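PDB 6R5S: probable adhesion protein from Pseudomonas aeruginosa, which probably captures divalent metal ions such as iron(II), manganese(II) or zinc in the periplasm as the solute-binding component of a metal importer. Local coordinates for residues Ser249-Gly254 / Glu263-Asn268; Thr175-Tyr180 / Phe224-Phe229; His14-Tyr19 / His111-Ile116. All coordinates share one frame; numbering follows the deposited sequence.

Contact 1: residues Ser249-Gly254 / Glu263-Asn268; sequences SHISYG and EEMARN. With FE2 (Fe (II) ion), chain C.
The hydroxyl of S249 sits over one face of the E264 carboxylate, with OG 3.1 Å from OE1 of E264, and CA of I251 approaches OE1 from the same side. The S249 to E264 hydrogen bond is weak and not settled, because the one hydroxyl proton has another acceptor within reach, probably D228; the stronger partner of E264 OE1 is the ammonium group of K260. The carboxamide of N268, one turn further along the helix, lies against the backbone N and O of S249. S249 OG also closes an ST turn, accepting from the backbone N of I251 at 3.0 Å with an N-H...O angle of 143°. This turn opens the loop between strand 244-248 and helix 260-279, and swings H250 away from the helix: its NE2 binds the iron at 2.3 Å, alongside H41, H66, H111, H177 and H199. In I251, CG1 is anti to the carbonyl carbon (chi1 -43°), and this longer branch runs past the root of E264, CG1 being 3.6 Å from CB of E264. The end of that branch, CD1, reaches the selenium of the selenomethionine M265 at 4.1 Å, and on the side away from the helix I251 also touches L114.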
loop_
_atom_site.group_PDB
_atom_site.type_symbol
_atom_site.label_atom_id
_atom_site.label_comp_id
_atom_site.label_asym_id
_atom_site.label_seq_id
_atom_site.Cartn_x
_atom_site.Cartn_y
_atom_site.Cartn_z
ATOM N N SER A 249 -7.575 0.400 -3.854
ATOM C CA SER A 249 -6.672 1.527 -3.991
ATOM C C SER A 249 -5.293 1.210 -3.461
ATOM O O SER A 249 -5.140 0.781 -2.313
ATOM C CB SER A 249 -7.234 2.756 -3.294
ATOM O OG SER A 249 -6.268 3.791 -3.303
ATOM N N HIS A 250 -4.281 1.476 -4.297
ATOM C CA HIS A 250 -2.866 1.328 -3.969
ATOM C C HIS A 250 -2.447 2.515 -3.057
ATOM O O HIS A 250 -1.394 2.446 -2.431
ATOM C CB HIS A 250 -2.076 1.337 -5.292
ATOM C CG HIS A 250 -0.659 0.850 -5.223
ATOM N ND1 HIS A 250 0.289 1.473 -4.433
ATOM C CD2 HIS A 250 -0.049 -0.111 -5.948
ATOM C CE1 HIS A 250 1.430 0.857 -4.676
ATOM N NE2 HIS A 250 1.280 -0.100 -5.584
ATOM N N ILE A 251 -3.285 3.591 -2.964
ATOM C CA ILE A 251 -3.053 4.839 -2.188
ATOM C C ILE A 251 -1.826 5.515 -2.808
ATOM O O ILE A 251 -0.761 5.541 -2.203
ATOM C CB ILE A 251 -2.983 4.623 -0.618
ATOM C CG1 ILE A 251 -4.095 3.643 -0.118
ATOM C CG2 ILE A 251 -3.028 5.966 0.135
ATOM C CD1 ILE A 251 -4.063 3.216 1.295
ATOM N N SER A 252 -1.957 5.938 -4.084
ATOM C CA SER A 252 -0.874 6.523 -4.889
ATOM C C SER A 252 -1.331 7.630 -5.847
ATOM O O SER A 252 -0.492 8.252 -6.506
ATOM C CB SER A 252 -0.151 5.430 -5.672
ATOM O OG SER A 252 -0.956 4.852 -6.689
ATOM N N TYR A 253 -2.650 7.884 -5.922
ATOM C CA TYR A 253 -3.232 8.864 -6.845
ATOM C C TYR A 253 -3.581 10.203 -6.194
ATOM O O TYR A 253 -4.123 10.243 -5.089
ATOM C CB TYR A 253 -4.475 8.252 -7.518
ATOM C CG TYR A 253 -5.094 9.068 -8.631
ATOM C CD1 TYR A 253 -4.715 8.878 -9.957
ATOM C CD2 TYR A 253 -6.134 9.959 -8.373
ATOM C CE1 TYR A 253 -5.322 9.585 -10.992
ATOM C CE2 TYR A 253 -6.754 10.667 -9.401
ATOM C CZ TYR A 253 -6.343 10.478 -10.710
ATOM O OH TYR A 253 -6.950 11.181 -11.728
ATOM N N GLY A 254 -3.316 11.275 -6.926
ATOM C CA GLY A 254 -3.654 12.631 -6.524
ATOM C C GLY A 254 -2.800 13.240 -5.437
ATOM O O GLY A 254 -1.595 12.982 -5.349
ATOM N N GLU A 263 -8.218 7.212 5.060
ATOM C CA GLU A 263 -9.404 7.473 4.223
ATOM C C GLU A 263 -9.528 6.313 3.240
ATOM O O GLU A 263 -10.459 5.519 3.367
ATOM C CB GLU A 263 -9.275 8.793 3.430
ATOM C CG GLU A 263 -9.656 10.062 4.171
ATOM C CD GLU A 263 -9.319 11.363 3.452
ATOM O OE1 GLU A 263 -9.479 11.427 2.209
ATOM O OE2 GLU A 263 -8.908 12.329 4.139
ATOM N N GLU A 264 -8.541 6.186 2.311
ATOM C CA GLU A 264 -8.465 5.169 1.258
ATOM C C GLU A 264 -8.507 3.740 1.785
ATOM O O GLU A 264 -9.227 2.925 1.221
ATOM C CB GLU A 264 -7.240 5.383 0.347
ATOM C CG GLU A 264 -7.250 6.695 -0.431
ATOM C CD GLU A 264 -7.197 6.587 -1.945
ATOM O OE1 GLU A 264 -6.093 6.752 -2.518
ATOM O OE2 GLU A 264 -8.264 6.356 -2.559
HETATM N N MSE A 265 -7.779 3.456 2.878
HETATM C CA MSE A 265 -7.716 2.145 3.534
HETATM C C MSE A 265 -9.061 1.620 4.024
HETATM O O MSE A 265 -9.343 0.438 3.841
HETATM C CB MSE A 265 -6.705 2.167 4.679
HETATM C CG MSE A 265 -6.115 0.822 4.987
HETATM SE SE MSE A 265 -5.109 -0.012 3.529
HETATM C CE MSE A 265 -5.220 -1.825 4.268
ATOM N N ALA A 266 -9.891 2.474 4.639
ATOM C CA ALA A 266 -11.227 2.086 5.134
ATOM C C ALA A 266 -12.147 1.606 3.999
ATOM O O ALA A 266 -12.979 0.719 4.225
ATOM C CB ALA A 266 -11.873 3.251 5.855
ATOM N N ARG A 267 -11.973 2.193 2.778
ATOM C CA ARG A 267 -12.725 1.859 1.571
ATOM C C ARG A 267 -12.308 0.467 1.099
ATOM O O ARG A 267 -13.159 -0.324 0.678
ATOM C CB ARG A 267 -12.516 2.904 0.442
ATOM C CG ARG A 267 -12.459 4.375 0.887
ATOM C CD ARG A 267 -13.014 5.349 -0.153
ATOM N NE ARG A 267 -12.172 6.547 -0.312
ATOM C CZ ARG A 267 -12.283 7.663 0.410
ATOM N NH1 ARG A 267 -13.202 7.759 1.366
ATOM N NH2 ARG A 267 -11.472 8.691 0.184
ATOM N N ASN A 268 -10.991 0.168 1.171
ATOM C CA ASN A 268 -10.409 -1.120 0.770
ATOM C C ASN A 268 -10.922 -2.215 1.671
ATOM O O ASN A 268 -11.259 -3.298 1.204
ATOM C CB ASN A 268 -8.886 -1.082 0.840
ATOM C CG ASN A 268 -8.209 -0.276 -0.233
ATOM O OD1 ASN A 268 -6.991 -0.083 -0.194
ATOM N ND2 ASN A 268 -8.964 0.223 -1.209
HETATM FE FE FE2 C . 2.983 -1.301 -6.474
#

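Contact 2: residues Thr175-Tyr180 / Phe224-Phe229; sequences TIHGAY and FSEIDF. With FE2 (Fe (II) ion), chain C.
The phenol of Y180 donates to the carboxylate of E226, OH to OE2 2.6 Å, in a bond that reaches OE2 from above the carboxylate plane, 39° out of it. OE2 itself lies at the edge of the tyrosine ring, and the ring and carboxylate planes are only 21° apart. A bend in the glutamate chain (chi2 -58°) turns its acid back over the loop, where OE2 also comes 3.5 Å from CB of H177. Behind this polar end the backbones meet as neighbouring parallel strands: T175 pairs with F224, and the N of I176 gives a weak bond to O of F224 at 3.3 Å. CG2 of T175 rests at the edge of the F224 ring, while CG1 of I176 packs on S225. T175 OG1 donates to O of H177 at 2.9 Å, tying the loop back just before the inverse gamma turn at G178. H177 follows strand 173-175 and places NE2 on the iron, 2.4 Å away. The E226 carboxylate lies close behind this ligand without meeting the imidazole nitrogens, and a negative charge there would be expected to favour a bound cation.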
loop_
_atom_site.group_PDB
_atom_site.type_symbol
_atom_site.label_atom_id
_atom_site.label_comp_id
_atom_site.label_asym_id
_atom_site.label_seq_id
_atom_site.Cartn_x
_atom_site.Cartn_y
_atom_site.Cartn_z
ATOM N N THR A 175 -5.957 -10.756 -8.162
ATOM C CA THR A 175 -5.714 -9.315 -8.249
ATOM C C THR A 175 -4.885 -9.040 -9.492
ATOM O O THR A 175 -4.116 -9.909 -9.914
ATOM C CB THR A 175 -5.103 -8.740 -6.934
ATOM O OG1 THR A 175 -3.804 -9.260 -6.703
ATOM C CG2 THR A 175 -5.936 -9.030 -5.698
ATOM N N ILE A 176 -5.061 -7.854 -10.100
ATOM C CA ILE A 176 -4.293 -7.413 -11.264
ATOM C C ILE A 176 -2.867 -7.085 -10.771
ATOM O O ILE A 176 -1.913 -7.745 -11.158
ATOM C CB ILE A 176 -4.998 -6.191 -11.916
ATOM C CG1 ILE A 176 -6.442 -6.531 -12.376
ATOM C CG2 ILE A 176 -4.171 -5.544 -13.024
ATOM C CD1 ILE A 176 -6.625 -7.697 -13.326
ATOM N N HIS A 177 -2.756 -6.116 -9.855
ATOM C CA HIS A 177 -1.511 -5.676 -9.218
ATOM C C HIS A 177 -1.208 -6.577 -7.994
ATOM O O HIS A 177 -2.119 -6.922 -7.248
ATOM C CB HIS A 177 -1.687 -4.197 -8.778
ATOM C CG HIS A 177 -0.407 -3.450 -8.600
ATOM N ND1 HIS A 177 0.294 -2.964 -9.673
ATOM C CD2 HIS A 177 0.240 -3.099 -7.464
ATOM C CE1 HIS A 177 1.363 -2.370 -9.166
ATOM N NE2 HIS A 177 1.365 -2.414 -7.843
ATOM N N GLY A 178 0.056 -6.910 -7.772
ATOM C CA GLY A 178 0.458 -7.728 -6.627
ATOM C C GLY A 178 0.632 -6.915 -5.359
ATOM O O GLY A 178 1.670 -6.999 -4.693
ATOM N N ALA A 179 -0.406 -6.147 -4.998
ATOM C CA ALA A 179 -0.397 -5.249 -3.855
ATOM C C ALA A 179 -1.265 -5.628 -2.644
ATOM O O ALA A 179 -1.169 -4.928 -1.624
ATOM C CB ALA A 179 -0.814 -3.863 -4.332
ATOM N N TYR A 180 -2.127 -6.668 -2.733
ATOM C CA TYR A 180 -3.103 -6.891 -1.679
ATOM C C TYR A 180 -2.894 -8.137 -0.815
ATOM O O TYR A 180 -3.714 -8.400 0.078
ATOM C CB TYR A 180 -4.506 -6.839 -2.300
ATOM C CG TYR A 180 -4.677 -5.537 -3.058
ATOM C CD1 TYR A 180 -4.762 -4.320 -2.378
ATOM C CD2 TYR A 180 -4.584 -5.501 -4.449
ATOM C CE1 TYR A 180 -4.801 -3.110 -3.063
ATOM C CE2 TYR A 180 -4.616 -4.294 -5.144
ATOM C CZ TYR A 180 -4.731 -3.102 -4.447
ATOM O OH TYR A 180 -4.822 -1.903 -5.105
ATOM N N PHE A 224 -9.758 -8.299 -7.915
ATOM C CA PHE A 224 -9.512 -6.955 -7.398
ATOM C C PHE A 224 -8.623 -6.123 -8.332
ATOM O O PHE A 224 -7.395 -6.266 -8.325
ATOM C CB PHE A 224 -8.985 -6.971 -5.967
ATOM C CG PHE A 224 -9.941 -7.520 -4.938
ATOM C CD1 PHE A 224 -10.988 -6.741 -4.448
ATOM C CD2 PHE A 224 -9.764 -8.801 -4.415
ATOM C CE1 PHE A 224 -11.859 -7.246 -3.482
ATOM C CE2 PHE A 224 -10.619 -9.292 -3.422
ATOM C CZ PHE A 224 -11.659 -8.508 -2.960
ATOM N N SER A 225 -9.271 -5.265 -9.143
ATOM C CA SER A 225 -8.610 -4.363 -10.079
ATOM C C SER A 225 -8.153 -3.033 -9.398
ATOM O O SER A 225 -8.383 -2.827 -8.199
ATOM C CB SER A 225 -9.494 -4.101 -11.305
ATOM O OG SER A 225 -10.624 -3.302 -11.001
ATOM N N GLU A 226 -7.495 -2.145 -10.180
ATOM C CA GLU A 226 -6.954 -0.865 -9.727
ATOM C C GLU A 226 -7.865 0.354 -9.934
ATOM O O GLU A 226 -8.282 0.648 -11.052
ATOM C CB GLU A 226 -5.587 -0.614 -10.380
ATOM C CG GLU A 226 -4.416 -1.223 -9.630
ATOM C CD GLU A 226 -4.189 -0.823 -8.184
ATOM O OE1 GLU A 226 -4.440 0.348 -7.803
ATOM O OE2 GLU A 226 -3.736 -1.708 -7.429
ATOM N N ILE A 227 -8.107 1.095 -8.851
ATOM C CA ILE A 227 -8.881 2.334 -8.829
ATOM C C ILE A 227 -8.005 3.458 -9.396
ATOM O O ILE A 227 -8.454 4.189 -10.284
ATOM C CB ILE A 227 -9.327 2.676 -7.367
ATOM C CG1 ILE A 227 -10.491 1.805 -6.920
ATOM C CG2 ILE A 227 -9.697 4.161 -7.223
ATOM C CD1 ILE A 227 -10.886 1.906 -5.477
ATOM N N ASP A 228 -6.767 3.603 -8.845
ATOM C CA ASP A 228 -5.783 4.658 -9.116
ATOM C C ASP A 228 -5.370 4.776 -10.583
ATOM O O ASP A 228 -5.715 5.782 -11.226
ATOM C CB ASP A 228 -4.552 4.497 -8.209
ATOM C CG ASP A 228 -4.805 4.588 -6.715
ATOM O OD1 ASP A 228 -5.891 5.083 -6.315
ATOM O OD2 ASP A 228 -3.913 4.191 -5.944
ATOM N N PHE A 229 -4.629 3.777 -11.109
ATOM C CA PHE A 229 -4.200 3.767 -12.516
ATOM C C PHE A 229 -4.722 2.479 -13.174
ATOM O O PHE A 229 -4.038 1.452 -13.160
ATOM C CB PHE A 229 -2.677 4.000 -12.666
ATOM C CG PHE A 229 -2.171 5.245 -11.954
ATOM C CD1 PHE A 229 -2.178 6.482 -12.587
ATOM C CD2 PHE A 229 -1.683 5.174 -10.655
ATOM C CE1 PHE A 229 -1.718 7.627 -11.932
ATOM C CE2 PHE A 229 -1.216 6.321 -10.002
ATOM C CZ PHE A 229 -1.245 7.542 -10.641
HETATM FE FE FE2 C . 2.983 -1.301 -6.474
#

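Contact 3: residues His14-Tyr19 / His111-Ile116; sequences HPYYSY and HTFLSI. With FE2 (Fe (II) ion), chain C.
F113 pushes its side chain against the N-terminal part of helix 14-24 and is met there by P15, Y16 and Y19. Its CG lies between the backbone N and the carbonyl carbon (chi1 50°), which holds the ring back over its own chain, one face toward CA of H111 and the other side turned to P15. CG of P15 comes obliquely to CD1 of F113, 3.6 Å away. At the CD2 edge the phenol oxygen of Y16 lies near the ring plane, OH to CD2 of F113 3.6 Å; the two rings are 5.8 Å apart between centroids with planes at 74°. Y19 reaches the root of the side chain, its OH against CB of F113, and CE2 of Y19 lies above one face of the Y16 ring, toward its rim. CA of H111 lies 4.0 Å off the F113 ring plane, toward the rim, on the side opposite P15. The polar margin is looser: OG1 of T112 stays 3.9 Å from OH of Y16. Both tyrosine hydroxyls bond to helix 116-133 instead, Y16 to Q122 and Y19 to S119, and the partly exposed Y17 lies on another side of the helix. S115 caps that following helix. H111, two residues before F113, binds the iron through NE2 at 2.2 Å. A metal ligand carried on a loop, with its neighbours packed on the helix after the first strand of a parallel sheet, fits the two-lobed fold of metal-specific solute-binding proteins.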
loop_
_atom_site.group_PDB
_atom_site.type_symbol
_atom_site.label_atom_id
_atom_site.label_comp_id
_atom_site.label_asym_id
_atom_site.label_seq_id
_atom_site.Cartn_x
_atom_site.Cartn_y
_atom_site.Cartn_z
ATOM N N HIS A 14 2.694 7.940 -1.060
ATOM C CA HIS A 14 1.548 8.588 -0.418
ATOM C C HIS A 14 1.277 8.103 1.025
ATOM O O HIS A 14 1.110 8.987 1.872
ATOM C CB HIS A 14 0.276 8.493 -1.278
ATOM C CG HIS A 14 0.190 9.481 -2.407
ATOM N ND1 HIS A 14 0.852 9.270 -3.600
ATOM C CD2 HIS A 14 -0.554 10.603 -2.515
ATOM C CE1 HIS A 14 0.525 10.291 -4.375
ATOM N NE2 HIS A 14 -0.325 11.110 -3.767
ATOM N N PRO A 15 1.258 6.769 1.363
ATOM C CA PRO A 15 0.999 6.361 2.766
ATOM C C PRO A 15 2.028 6.861 3.769
ATOM O O PRO A 15 1.701 7.060 4.944
ATOM C CB PRO A 15 1.035 4.823 2.716
ATOM C CG PRO A 15 0.892 4.472 1.331
ATOM C CD PRO A 15 1.442 5.580 0.505
ATOM N N TYR A 16 3.274 7.040 3.317
ATOM C CA TYR A 16 4.360 7.509 4.164
ATOM C C TYR A 16 4.169 8.993 4.530
ATOM O O TYR A 16 4.572 9.411 5.627
ATOM C CB TYR A 16 5.722 7.180 3.523
ATOM C CG TYR A 16 5.950 5.684 3.460
ATOM C CD1 TYR A 16 6.440 4.983 4.563
ATOM C CD2 TYR A 16 5.581 4.951 2.335
ATOM C CE1 TYR A 16 6.613 3.598 4.524
ATOM C CE2 TYR A 16 5.739 3.564 2.289
ATOM C CZ TYR A 16 6.260 2.892 3.382
ATOM O OH TYR A 16 6.408 1.527 3.324
ATOM N N TYR A 17 3.460 9.759 3.649
ATOM C CA TYR A 17 3.098 11.145 3.905
ATOM C C TYR A 17 2.067 11.128 4.994
ATOM O O TYR A 17 2.079 12.016 5.830
ATOM C CB TYR A 17 2.496 11.823 2.663
ATOM C CG TYR A 17 2.372 13.321 2.820
ATOM C CD1 TYR A 17 1.230 13.893 3.385
ATOM C CD2 TYR A 17 3.408 14.168 2.440
ATOM C CE1 TYR A 17 1.138 15.270 3.592
ATOM C CE2 TYR A 17 3.321 15.551 2.626
ATOM C CZ TYR A 17 2.189 16.096 3.208
ATOM O OH TYR A 17 2.100 17.452 3.369
ATOM N N SER A 18 1.167 10.129 4.986
ATOM C CA SER A 18 0.152 9.988 6.019
ATOM C C SER A 18 0.804 9.566 7.337
ATOM O O SER A 18 0.562 10.222 8.355
ATOM C CB SER A 18 -0.938 9.016 5.594
ATOM O OG SER A 18 -1.776 9.582 4.598
ATOM N N TYR A 19 1.700 8.550 7.313
ATOM C CA TYR A 19 2.378 8.141 8.554
ATOM C C TYR A 19 3.112 9.314 9.197
ATOM O O TYR A 19 2.773 9.671 10.318
ATOM C CB TYR A 19 3.371 6.972 8.368
ATOM C CG TYR A 19 2.873 5.720 7.680
ATOM C CD1 TYR A 19 1.537 5.338 7.755
ATOM C CD2 TYR A 19 3.756 4.880 7.000
ATOM C CE1 TYR A 19 1.080 4.179 7.124
ATOM C CE2 TYR A 19 3.316 3.710 6.386
ATOM C CZ TYR A 19 1.980 3.360 6.457
ATOM O OH TYR A 19 1.568 2.197 5.860
ATOM N N HIS A 111 4.566 -4.068 -0.750
ATOM C CA HIS A 111 3.312 -3.412 -0.373
ATOM C C HIS A 111 2.864 -3.658 1.062
ATOM O O HIS A 111 1.679 -3.935 1.308
ATOM C CB HIS A 111 2.196 -3.785 -1.358
ATOM C CG HIS A 111 2.531 -3.539 -2.795
ATOM N ND1 HIS A 111 3.133 -4.509 -3.564
ATOM C CD2 HIS A 111 2.300 -2.458 -3.564
ATOM C CE1 HIS A 111 3.242 -4.001 -4.774
ATOM N NE2 HIS A 111 2.752 -2.767 -4.824
ATOM N N THR A 112 3.801 -3.473 2.015
ATOM C CA THR A 112 3.571 -3.602 3.475
ATOM C C THR A 112 2.582 -2.548 3.948
ATOM O O THR A 112 1.698 -2.867 4.711
ATOM C CB THR A 112 4.889 -3.470 4.243
ATOM O OG1 THR A 112 5.563 -2.303 3.767
ATOM C CG2 THR A 112 5.788 -4.689 4.097
ATOM N N PHE A 113 2.673 -1.321 3.407
ATOM C CA PHE A 113 1.760 -0.209 3.678
ATOM C C PHE A 113 0.265 -0.499 3.386
ATOM O O PHE A 113 -0.584 0.238 3.891
ATOM C CB PHE A 113 2.194 1.072 2.955
ATOM C CG PHE A 113 2.486 0.912 1.485
ATOM C CD1 PHE A 113 1.477 1.048 0.543
ATOM C CD2 PHE A 113 3.786 0.702 1.036
ATOM C CE1 PHE A 113 1.749 0.906 -0.813
ATOM C CE2 PHE A 113 4.058 0.567 -0.321
ATOM C CZ PHE A 113 3.039 0.677 -1.237
ATOM N N LEU A 114 -0.076 -1.551 2.606
ATOM C CA LEU A 114 -1.499 -1.852 2.398
ATOM C C LEU A 114 -1.964 -2.952 3.376
ATOM O O LEU A 114 -2.729 -3.833 3.003
ATOM C CB LEU A 114 -1.875 -2.127 0.929
ATOM C CG LEU A 114 -1.430 -1.071 -0.092
ATOM C CD1 LEU A 114 -1.514 -1.589 -1.493
ATOM C CD2 LEU A 114 -2.180 0.256 0.057
ATOM N N SER A 115 -1.530 -2.831 4.665
ATOM C CA SER A 115 -1.858 -3.674 5.821
ATOM C C SER A 115 -1.840 -2.813 7.071
ATOM O O SER A 115 -0.916 -2.029 7.252
ATOM C CB SER A 115 -0.835 -4.791 5.987
ATOM O OG SER A 115 -0.960 -5.472 7.228
ATOM N N ILE A 116 -2.810 -3.017 7.970
ATOM C CA ILE A 116 -2.945 -2.269 9.228
ATOM C C ILE A 116 -1.827 -2.615 10.212
ATOM O O ILE A 116 -1.153 -1.692 10.671
ATOM C CB ILE A 116 -4.378 -2.407 9.841
ATOM C CG1 ILE A 116 -5.466 -1.810 8.895
ATOM C CG2 ILE A 116 -4.471 -1.801 11.245
ATOM C CD1 ILE A 116 -5.318 -0.218 8.545
HETATM FE FE FE2 C . 2.983 -1.301 -6.474
#

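Overall arrangement
Each of the three contacts supplies one histidine to the same iron ion. Along the chain they follow in series: contact 3, then contact 2, then contact 1. Contact 3 belongs with the first parallel sheet; contacts 2 and 1 follow from the second, at the ends of strands 173-175, 222-226 and 244-248. Centres lie about 11 Å apart for contacts 1 and 2, about 10 Å for contacts 1 and 3, and about 15 Å for contacts 2 and 3. Helix 260-279, which carries 263-268, also touches P15 and I116 of contact 3. NE2 of H14 reaches O of G254 at 2.8 Å, a probable hydrogen bond. Loops from both lobes thus converge on the metal, consistent with capture between them.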